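Local structure of secreted protein ASP-2 (Necator americanus, 1U53) at residues N43-A48 with Q119-T124; V31-A36 with G178-K183. The protein is a secreted hookworm protein of the CAP (PR-1-like) family and a vaccine antigen for human hookworm infection, its molecular role not being firmly established. One frame throughout, in Å; residues are numbered along the deposited sequence.

Both contacts are partly buried, far from the centre of the chain and on the same side of it, with their centres about 10 Å apart. Contact 1 joins two loops, the one that follows helix 14-32 and the one before helix 125-128, through a weak hydrogen bond from the side-chain amide of Q119 to N43 O and a proline-leucine touch. Contact 2 sets the end of helix 14-32 against the loop that precedes strand 187-188; no hydrogen bond crosses between its segments, and one proline packs on a helix-end carbonyl and a leucine. Segments 31-36 and 43-48 are joined to each other: A44 N lies 2.8 Å from A36 O, a probable hydrogen bond.

Contact 1. Residues N43-A48 with Q119-T124; sequences NAPKAA and QNLKLT
Q119 meets N43 and P45 with the carboxamide at the end of its side chain. CG stands beside the backbone N (chi1 -61°) and the chain bends at chi2 (-53°), which brings the amide to the proline. NE2 gives a weak hydrogen bond to N43 O, 3.3 Å long with an N-H...O angle of 155°. Alongside it, Q119 OE1 lies 3.7 Å from P45 CG, so the amide packs on the ring by van der Waals contact, the two side chains running antiparallel alongside one another. The carbonyl of Q119 is held separately by K177 NZ. N120 points away from 43-48; its OD1 accepts from K122 N at 3.0 Å in an Asx turn, with the donor above the carbonyl plane. Between N120 and K122, buried L121 points toward 43-48 and touches P45 CG with CD1 at 4.0 Å. L121 also packs on Y175, whose hydroxyl is hydrogen-bonded to P45 O, so the tyrosine serves both segments. Further on, L123 centres an inverse gamma turn, and T124 OG1 caps L127 N at the start of helix 125-128. Both segments belong to the irregular loops that link the helices and strands of the CAP alpha-beta-alpha sandwich, and here a proline ring meets an Asx-turn loop that leads into an N-capped helix.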
ATOM      1  N   ASN A  43     -19.800   2.661   2.011  1.00 14.39           N
ATOM      2  CA  ASN A  43     -18.498   2.515   1.388  1.00 14.48           C
ATOM      3  C   ASN A  43     -17.534   3.608   1.815  1.00 14.07           C
ATOM      4  O   ASN A  43     -17.943   4.671   2.309  1.00 15.48           O
ATOM      5  CB  ASN A  43     -18.673   2.566  -0.141  1.00 15.94           C
ATOM      6  CG  ASN A  43     -19.356   1.320  -0.693  1.00 16.74           C
ATOM      7  OD1 ASN A  43     -19.726   0.412   0.063  1.00 18.47           O
ATOM      8  ND2 ASN A  43     -19.567   1.287  -2.028  1.00 16.63           N
ATOM      9  N   ALA A  44     -16.252   3.412   1.553  1.00 12.73           N
ATOM     10  CA  ALA A  44     -15.307   4.526   1.761  1.00 11.81           C
ATOM     11  C   ALA A  44     -15.693   5.711   0.861  1.00 13.84           C
ATOM     12  O   ALA A  44     -16.260   5.536  -0.232  1.00 12.03           O
ATOM     13  CB  ALA A  44     -13.865   4.041   1.486  1.00 12.47           C
ATOM     14  N   PRO A  45     -15.448   6.937   1.333  1.00 13.23           N
ATOM     15  CA  PRO A  45     -15.791   8.051   0.440  1.00 13.04           C
ATOM     16  C   PRO A  45     -14.990   8.151  -0.840  1.00 12.99           C
ATOM     17  O   PRO A  45     -13.823   7.778  -0.866  1.00 13.57           O
ATOM     18  CB  PRO A  45     -15.491   9.310   1.273  1.00 14.61           C
ATOM     19  CG  PRO A  45     -14.784   8.859   2.481  1.00 15.64           C
ATOM     20  CD  PRO A  45     -14.970   7.373   2.654  1.00 12.82           C
ATOM     21  N   LYS A  46     -15.598   8.767  -1.853  1.00 13.82           N
ATOM     22  CA  LYS A  46     -14.883   8.997  -3.114  1.00 14.15           C
ATOM     23  C   LYS A  46     -13.749   9.970  -2.882  1.00 13.63           C
ATOM     24  O   LYS A  46     -13.827  10.852  -2.005  1.00 13.61           O
ATOM     25  CB  LYS A  46     -15.809   9.537  -4.213  1.00 13.13           C
ATOM     26  CG  LYS A  46     -16.916   8.535  -4.555  1.00 14.57           C
ATOM     27  CD  LYS A  46     -17.951   9.138  -5.537  1.00 17.27           C
ATOM     28  CE  LYS A  46     -19.032   8.084  -5.846  1.00 20.51           C
ATOM     29  NZ  LYS A  46     -20.053   8.605  -6.788  1.00 25.76           N
ATOM     30  N   ALA A  47     -12.709   9.814  -3.697  1.00 11.41           N
ATOM     31  CA  ALA A  47     -11.460  10.562  -3.533  1.00 11.67           C
ATOM     32  C   ALA A  47     -11.360  11.499  -4.713  1.00 13.21           C
ATOM     33  O   ALA A  47     -11.490  11.039  -5.868  1.00 12.47           O
ATOM     34  CB  ALA A  47     -10.264   9.616  -3.520  1.00 13.71           C
ATOM     35  N   ALA A  48     -11.026  12.763  -4.441  1.00 13.42           N
ATOM     36  CA  ALA A  48     -11.013  13.796  -5.495  1.00 14.51           C
ATOM     37  C   ALA A  48      -9.749  13.779  -6.353  1.00 16.27           C
ATOM     38  O   ALA A  48      -9.742  14.334  -7.462  1.00 14.93           O
ATOM     39  CB  ALA A  48     -11.148  15.192  -4.859  1.00 16.02           C
ATOM     40  N   GLN A 119     -16.275   7.992   7.625  1.00 14.32           N
ATOM     41  CA  GLN A 119     -16.251   9.099   6.642  1.00 13.34           C
ATOM     42  C   GLN A 119     -15.265  10.195   7.010  1.00 13.61           C
ATOM     43  O   GLN A 119     -14.913  11.029   6.160  1.00 16.27           O
ATOM     44  CB  GLN A 119     -17.641   9.718   6.513  1.00 13.70           C
ATOM     45  CG  GLN A 119     -18.699   8.772   6.040  1.00 19.65           C
ATOM     46  CD  GLN A 119     -18.311   8.080   4.768  1.00 24.04           C
ATOM     47  OE1 GLN A 119     -18.321   8.687   3.683  1.00 25.28           O
ATOM     48  NE2 GLN A 119     -17.942   6.794   4.880  1.00 27.27           N
ATOM     49  N   ASN A 120     -14.784  10.212   8.257  1.00 14.31           N
ATOM     50  CA  ASN A 120     -13.755  11.175   8.633  1.00 14.01           C
ATOM     51  C   ASN A 120     -12.378  10.570   8.432  1.00 14.89           C
ATOM     52  O   ASN A 120     -11.981   9.654   9.172  1.00 16.11           O
ATOM     53  CB  ASN A 120     -13.860  11.580  10.118  1.00 13.98           C
ATOM     54  CG  ASN A 120     -12.880  12.689  10.496  1.00 15.57           C
ATOM     55  OD1 ASN A 120     -11.963  13.027   9.742  1.00 17.87           O
ATOM     56  ND2 ASN A 120     -13.120  13.310  11.669  1.00 17.14           N
ATOM     57  N   LEU A 121     -11.643  11.117   7.474  1.00 14.37           N
ATOM     58  CA  LEU A 121     -10.384  10.484   7.053  1.00 14.94           C
ATOM     59  C   LEU A 121      -9.170  11.041   7.738  1.00 16.54           C
ATOM     60  O   LEU A 121      -8.025  10.715   7.368  1.00 15.50           O
ATOM     61  CB  LEU A 121     -10.241  10.561   5.530  1.00 14.53           C
ATOM     62  CG  LEU A 121     -11.400   9.940   4.771  1.00 13.29           C
ATOM     63  CD1 LEU A 121     -11.058  10.052   3.287  1.00 15.78           C
ATOM     64  CD2 LEU A 121     -11.595   8.468   5.184  1.00 14.91           C
ATOM     65  N   LYS A 122      -9.392  11.881   8.751  1.00 17.84           N
ATOM     66  CA  LYS A 122      -8.291  12.370   9.595  1.00 18.31           C
ATOM     67  C   LYS A 122      -7.636  11.241  10.370  1.00 20.65           C
ATOM     68  O   LYS A 122      -8.294  10.510  11.127  1.00 20.25           O
ATOM     69  CB  LYS A 122      -8.825  13.406  10.595  1.00 20.43           C
ATOM     70  CG  LYS A 122      -7.748  14.170  11.353  1.00 22.84           C
ATOM     71  CD  LYS A 122      -8.408  15.140  12.328  1.00 25.07           C
ATOM     72  CE  LYS A 122      -7.382  15.997  13.025  1.00 26.50           C
ATOM     73  NZ  LYS A 122      -6.760  15.210  14.114  1.00 30.75           N
ATOM     74  N   LEU A 123      -6.340  11.094  10.221  1.00 21.68           N
ATOM     75  CA  LEU A 123      -5.693  10.007  10.925  1.00 24.09           C
ATOM     76  C   LEU A 123      -5.469  10.325  12.406  1.00 25.33           C
ATOM     77  O   LEU A 123      -4.386  10.770  12.773  1.00 26.99           O
ATOM     78  CB  LEU A 123      -4.370   9.645  10.252  1.00 24.22           C
ATOM     79  CG  LEU A 123      -3.795   8.355  10.847  1.00 25.70           C
ATOM     80  CD1 LEU A 123      -4.722   7.171  10.593  1.00 25.76           C
ATOM     81  CD2 LEU A 123      -2.399   8.072  10.296  1.00 25.68           C
ATOM     82  N   THR A 124      -6.497  10.091  13.233  1.00 24.43           N
ATOM     83  CA  THR A 124      -6.445  10.270  14.701  1.00 26.65           C
ATOM     84  C   THR A 124      -5.903   9.058  15.439  1.00 28.45           C
ATOM     85  O   THR A 124      -5.918   7.953  14.910  1.00 29.04           O
ATOM     86  CB  THR A 124      -7.852  10.401  15.257  1.00 27.04           C
ATOM     87  OG1 THR A 124      -8.581   9.214  14.921  1.00 26.86           O
ATOM     88  CG2 THR A 124      -8.551  11.607  14.656  1.00 26.97           C
TER

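Contact 2. Residues V31-A36 with G178-K183; sequences VALGQA and GEPCSK
P180 packs against the end of helix 14-32, its ring directed at A32 and L33. The tight part lies around one ring atom: P180 CG is 3.6 Å from A32 O and 4.0 Å from L33 CD2. The leucine starts out away from the proline, but with CG beside the backbone N (chi1 -68°) and an extended second torsion its CD2 comes back to the ring, and the leucine lies roughly perpendicular to the proline. The backbone of A32 is also hydrogen-bonded to that of A47, so the helix end serves the neighbouring loop as well. G34, at positive phi (83°), closes the helix in a Schellman motif, with G34 N bonded to V31 O at 3.0 Å. On the loose side, exposed E179 and S182 do not touch 31-36; E179 forms a long, weak ion pair with K46. The loop is held elsewhere by a salt bridge from K183 to E176. P180 and C181 are the central residues of a type II beta turn, closed by S182 N to E179 O at 3.0 Å. A Schellman-capped helix end thus packs on a type II turn whose C181 is tied by a disulfide to C187, in the cysteine-rich C-terminal part of the chain.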
ATOM      1  N   VAL A  31     -11.347   2.425  -4.105  1.00 10.94           N
ATOM      2  CA  VAL A  31     -11.673   3.373  -3.049  1.00 12.30           C
ATOM      3  C   VAL A  31     -12.074   4.714  -3.681  1.00 12.12           C
ATOM      4  O   VAL A  31     -13.101   5.291  -3.326  1.00 12.23           O
ATOM      5  CB  VAL A  31     -10.459   3.564  -2.098  1.00 12.99           C
ATOM      6  CG1 VAL A  31     -10.667   4.794  -1.187  1.00 12.59           C
ATOM      7  CG2 VAL A  31     -10.217   2.277  -1.353  1.00 11.81           C
ATOM      8  N   ALA A  32     -11.261   5.227  -4.596  1.00 11.79           N
ATOM      9  CA  ALA A  32     -11.494   6.546  -5.190  1.00 12.53           C
ATOM     10  C   ALA A  32     -12.850   6.645  -5.887  1.00 11.95           C
ATOM     11  O   ALA A  32     -13.522   7.695  -5.834  1.00 14.90           O
ATOM     12  CB  ALA A  32     -10.332   6.918  -6.133  1.00 12.06           C
ATOM     13  N   LEU A  33     -13.305   5.564  -6.502  1.00 12.07           N
ATOM     14  CA  LEU A  33     -14.563   5.580  -7.240  1.00 13.40           C
ATOM     15  C   LEU A  33     -15.779   5.356  -6.354  1.00 16.07           C
ATOM     16  O   LEU A  33     -16.943   5.324  -6.840  1.00 16.03           O
ATOM     17  CB  LEU A  33     -14.497   4.440  -8.272  1.00 13.32           C
ATOM     18  CG  LEU A  33     -13.491   4.606  -9.410  1.00 12.66           C
ATOM     19  CD1 LEU A  33     -13.411   3.342 -10.279  1.00 14.44           C
ATOM     20  CD2 LEU A  33     -13.882   5.786 -10.285  1.00 14.23           C
ATOM     21  N   GLY A  34     -15.536   5.152  -5.054  1.00 13.89           N
ATOM     22  CA  GLY A  34     -16.612   4.912  -4.099  1.00 13.99           C
ATOM     23  C   GLY A  34     -17.125   3.497  -4.018  1.00 14.55           C
ATOM     24  O   GLY A  34     -18.257   3.279  -3.580  1.00 14.63           O
ATOM     25  N   GLN A  35     -16.294   2.542  -4.449  1.00 12.20           N
ATOM     26  CA  GLN A  35     -16.744   1.164  -4.645  1.00 12.75           C
ATOM     27  C   GLN A  35     -16.268   0.227  -3.533  1.00 14.17           C
ATOM     28  O   GLN A  35     -16.568  -0.956  -3.559  1.00 14.43           O
ATOM     29  CB  GLN A  35     -16.177   0.625  -5.955  1.00 16.39           C
ATOM     30  CG  GLN A  35     -16.653   1.390  -7.180  1.00 19.11           C
ATOM     31  CD  GLN A  35     -16.106   0.776  -8.441  1.00 20.52           C
ATOM     32  OE1 GLN A  35     -15.228  -0.052  -8.380  1.00 23.12           O
ATOM     33  NE2 GLN A  35     -16.592   1.203  -9.577  1.00 24.36           N
ATOM     34  N   ALA A  36     -15.542   0.754  -2.543  1.00 13.80           N
ATOM     35  CA  ALA A  36     -14.967  -0.102  -1.487  1.00 12.54           C
ATOM     36  C   ALA A  36     -15.773  -0.147  -0.216  1.00 14.17           C
ATOM     37  O   ALA A  36     -15.952   0.899   0.438  1.00 12.59           O
ATOM     38  CB  ALA A  36     -13.508   0.369  -1.140  1.00 11.12           C
ATOM     39  N   GLY A 178     -14.012  13.843  -2.554  1.00 15.07           N
ATOM     40  CA  GLY A 178     -14.794  14.520  -3.563  1.00 16.76           C
ATOM     41  C   GLY A 178     -14.945  13.615  -4.770  1.00 18.88           C
ATOM     42  O   GLY A 178     -14.428  12.483  -4.776  1.00 17.30           O
ATOM     43  N   GLU A 179     -15.645  14.095  -5.794  1.00 19.63           N
ATOM     44  CA  GLU A 179     -15.874  13.261  -6.982  1.00 22.94           C
ATOM     45  C   GLU A 179     -14.549  12.903  -7.615  1.00 20.77           C
ATOM     46  O   GLU A 179     -13.663  13.726  -7.637  1.00 19.79           O
ATOM     47  CB  GLU A 179     -16.754  13.992  -8.005  1.00 27.13           C
ATOM     48  CG  GLU A 179     -18.217  14.052  -7.617  1.00 30.83           C
ATOM     49  CD  GLU A 179     -18.843  12.659  -7.488  1.00 33.66           C
ATOM     50  OE1 GLU A 179     -18.437  11.740  -8.231  1.00 34.63           O
ATOM     51  OE2 GLU A 179     -19.729  12.488  -6.629  1.00 36.01           O
ATOM     52  N   PRO A 180     -14.398  11.643  -8.087  1.00 21.31           N
ATOM     53  CA  PRO A 180     -13.146  11.172  -8.673  1.00 20.71           C
ATOM     54  C   PRO A 180     -12.646  12.141  -9.726  1.00 20.82           C
ATOM     55  O   PRO A 180     -13.454  12.620 -10.538  1.00 19.96           O
ATOM     56  CB  PRO A 180     -13.521   9.837  -9.326  1.00 21.81           C
ATOM     57  CG  PRO A 180     -14.773   9.421  -8.745  1.00 22.14           C
ATOM     58  CD  PRO A 180     -15.428  10.590  -8.039  1.00 21.57           C
ATOM     59  N   CYS A 181     -11.350  12.441  -9.669  1.00 20.12           N
ATOM     60  CA  CYS A 181     -10.646  13.348 -10.574  1.00 22.48           C
ATOM     61  C   CYS A 181     -11.070  14.827 -10.547  1.00 22.96           C
ATOM     62  O   CYS A 181     -10.577  15.640 -11.352  1.00 23.33           O
ATOM     63  CB  CYS A 181     -10.691  12.844 -12.012  1.00 23.74           C
ATOM     64  SG  CYS A 181      -9.511  11.490 -12.411  1.00 26.01           S
ATOM     65  N   SER A 182     -11.953  15.177  -9.618  1.00 21.46           N
ATOM     66  CA  SER A 182     -12.465  16.544  -9.555  1.00 21.46           C
ATOM     67  C   SER A 182     -11.421  17.549  -9.128  1.00 21.54           C
ATOM     68  O   SER A 182     -11.610  18.759  -9.344  1.00 21.69           O
ATOM     69  CB  SER A 182     -13.683  16.636  -8.656  1.00 20.98           C
ATOM     70  OG  SER A 182     -13.391  16.189  -7.345  1.00 21.76           O
ATOM     71  N   LYS A 183     -10.326  17.091  -8.523  1.00 20.97           N
ATOM     72  CA  LYS A 183      -9.199  17.983  -8.250  1.00 22.57           C
ATOM     73  C   LYS A 183      -7.950  17.553  -8.996  1.00 23.23           C
ATOM     74  O   LYS A 183      -6.838  17.799  -8.561  1.00 22.67           O
ATOM     75  CB  LYS A 183      -8.915  18.091  -6.742  1.00 24.96           C
ATOM     76  CG  LYS A 183     -10.068  18.616  -5.889  1.00 26.29           C
ATOM     77  CD  LYS A 183     -10.183  20.115  -5.964  1.00 28.85           C
ATOM     78  CE  LYS A 183     -10.293  20.717  -4.552  1.00 30.37           C
ATOM     79  NZ  LYS A 183      -9.009  20.665  -3.833  1.00 32.12           N
TER